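Local structure of sensor protein (Haloarcula marismortui ATCC 43049, 3BWL) at residues P27-V32 with G91-R96. The protein is probably a sensor histidine kinase that phosphorylates a protein histidine with ATP, here represented by its PAS domain with an indole aldehyde bound. Residues are numbered along the deposited sequence; the frame is centred on the assembly and turned at random.
With I3A (1H-indole-3-carbaldehyde), chain F.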
# COMPACT_ATOMS: atom_id res chain seq x y z
N PRO A 27 -4.31 -3.78 -3.63
CA PRO A 27 -4.40 -4.98 -4.49
C PRO A 27 -3.26 -5.96 -4.19
O PRO A 27 -3.36 -7.14 -4.51
CB PRO A 27 -4.32 -4.44 -5.92
CG PRO A 27 -3.70 -3.06 -5.77
CD PRO A 27 -4.15 -2.55 -4.43
N ASP A 28 -2.18 -5.45 -3.58
CA ASP A 28 -1.06 -6.29 -3.14
C ASP A 28 -1.13 -6.54 -1.63
O ASP A 28 -1.72 -5.77 -0.87
CB ASP A 28 0.29 -5.65 -3.49
CG ASP A 28 0.53 -5.58 -4.99
OD1 ASP A 28 0.27 -6.55 -5.72
OD2 ASP A 28 1.00 -4.52 -5.45
N MSE A 29 -0.59 -7.68 -1.22
CA MSE A 29 -0.62 -8.10 0.19
C MSE A 29 0.34 -7.22 0.98
O MSE A 29 1.42 -6.87 0.46
CB MSE A 29 -0.15 -9.55 0.29
CG MSE A 29 -0.99 -10.48 -0.58
SE MSE A 29 -0.14 -12.19 -0.84
CE MSE A 29 -0.03 -12.79 0.97
N ILE A 30 -0.05 -6.88 2.23
CA ILE A 30 0.82 -6.11 3.11
C ILE A 30 0.98 -6.81 4.47
O ILE A 30 -0.00 -7.25 5.07
CB ILE A 30 0.22 -4.73 3.38
CG1 ILE A 30 -0.03 -4.00 2.06
CG2 ILE A 30 1.19 -3.91 4.33
CD1 ILE A 30 -0.73 -2.58 2.25
N ASP A 31 2.21 -6.93 4.96
CA ASP A 31 2.40 -7.36 6.33
C ASP A 31 3.47 -6.47 6.94
O ASP A 31 4.29 -5.86 6.21
CB ASP A 31 2.80 -8.85 6.43
CG ASP A 31 4.13 -9.15 5.74
OD1 ASP A 31 4.14 -9.47 4.52
OD2 ASP A 31 5.19 -9.13 6.44
N VAL A 32 3.39 -6.35 8.26
CA VAL A 32 4.36 -5.60 9.07
C VAL A 32 5.03 -6.59 10.02
O VAL A 32 4.32 -7.34 10.71
CB VAL A 32 3.66 -4.44 9.88
CG1 VAL A 32 4.70 -3.67 10.70
CG2 VAL A 32 2.95 -3.49 8.91
N GLY A 91 9.71 -14.80 -2.96
CA GLY A 91 9.28 -15.72 -1.92
C GLY A 91 8.23 -16.64 -2.49
O GLY A 91 7.85 -16.49 -3.67
N LEU A 92 7.76 -17.57 -1.68
CA LEU A 92 6.76 -18.54 -2.13
C LEU A 92 5.81 -18.85 -0.98
O LEU A 92 6.12 -19.67 -0.10
CB LEU A 92 7.43 -19.83 -2.68
CG LEU A 92 6.46 -20.91 -3.14
CD1 LEU A 92 5.88 -20.56 -4.53
CD2 LEU A 92 7.25 -22.26 -3.23
N TYR A 93 4.66 -18.18 -0.95
CA TYR A 93 3.71 -18.38 0.13
C TYR A 93 2.96 -19.70 -0.01
O TYR A 93 2.66 -20.12 -1.12
CB TYR A 93 2.68 -17.24 0.18
CG TYR A 93 3.25 -15.91 0.65
CD1 TYR A 93 4.01 -15.84 1.82
CD2 TYR A 93 2.99 -14.73 -0.05
CE1 TYR A 93 4.51 -14.62 2.27
CE2 TYR A 93 3.49 -13.48 0.38
CZ TYR A 93 4.27 -13.45 1.53
OH TYR A 93 4.77 -12.25 1.96
N GLU A 94 2.70 -20.32 1.12
CA GLU A 94 1.86 -21.50 1.20
C GLU A 94 0.51 -21.07 1.74
O GLU A 94 0.41 -20.54 2.87
CB GLU A 94 2.48 -22.50 2.15
CG GLU A 94 1.79 -23.85 2.14
CD GLU A 94 2.53 -24.84 3.03
OE1 GLU A 94 2.88 -24.47 4.19
OE2 GLU A 94 2.79 -25.97 2.59
N ARG A 95 -0.53 -21.28 0.93
CA ARG A 95 -1.88 -21.01 1.36
C ARG A 95 -2.39 -22.05 2.38
O ARG A 95 -1.83 -23.18 2.48
CB ARG A 95 -2.83 -20.98 0.16
CG ARG A 95 -2.44 -19.96 -0.94
CD ARG A 95 -3.70 -19.65 -1.74
NE ARG A 95 -3.43 -18.72 -2.83
CZ ARG A 95 -2.86 -19.05 -4.00
NH1 ARG A 95 -2.45 -20.30 -4.24
NH2 ARG A 95 -2.66 -18.09 -4.93
N ARG A 96 -3.48 -21.70 3.07
CA ARG A 96 -4.08 -22.65 4.02
C ARG A 96 -4.37 -24.01 3.39
O ARG A 96 -4.15 -25.06 4.01
CB ARG A 96 -5.36 -22.09 4.61
CG ARG A 96 -5.80 -22.82 5.89
CD ARG A 96 -6.97 -22.03 6.51
NE ARG A 96 -7.32 -22.47 7.86
CZ ARG A 96 -8.04 -23.56 8.12
NH1 ARG A 96 -8.33 -23.88 9.39
NH2 ARG A 96 -8.47 -24.33 7.13
O I3A F . 7.37 -9.88 5.00
C3' I3A F . 7.10 -10.76 4.19
C3 I3A F . 8.15 -11.76 3.78
C2 I3A F . 7.82 -12.83 2.92
N I3A F . 9.01 -13.51 2.82
C8 I3A F . 10.00 -12.94 3.57
C9 I3A F . 9.49 -11.83 4.23
C4 I3A F . 10.31 -11.04 5.06
C5 I3A F . 11.67 -11.42 5.25
C6 I3A F . 12.17 -12.57 4.61
C7 I3A F . 11.34 -13.32 3.76
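Met29, a selenomethionine, and Tyr93 make the apolar part of this contact by running past each other in opposite directions. The methyl CE of Met29 lies 3.6 Å from CE2 of Tyr93 and almost as near CD2, so the CD2–CE2 half of the ring takes the contact. Selenium follows as a Met-aromatic interaction: SE stands 5.0 Å from the centroid of the Tyr93 ring and 59° off its normal, an oblique approach. With chi3 at 60° the chain of Met29 bends at the CG–SE bond and turns CE toward the ring, so that CE and SE both lie near CD2 and CE2.

The backbones stay well apart, with CA of Met29 and CA of Tyr93 11.2 Å from each other. That spacing fits the PAS fold, whose antiparallel sheet has order 2-1-5-4-3: strands 115-124 and 100-112 separate 29-33 from 86-94, and the side chains meet across the concave face, where helix 44-50 adds Phe46 and Leu50 to the buried core.

Polar groups gather where this core borders the indole-3-carbaldehyde pocket. OD1 of Asp31 is 3.8 Å from OH of Tyr93, whose hydroxyl is hydrogen-bonded to Ser122 OG. The other acid oxygen, Asp31 OD2, comes within 2.7 Å of the ligand's aldehyde O; two oxygens this close are consistent with Asp31 being protonated and offering its proton to the aldehyde. Asp66 holds the ligand by a further hydrogen bond.

Tyr93 also touches the ligand itself, its OH lying 3.2 Å from I3A C2, so one side chain borders both Met29 and the indole. An alanine here would remove the ring and hydroxyl, and would probably leave Ser122 OG without this partner and a gap between the Met29 methyl and the ligand.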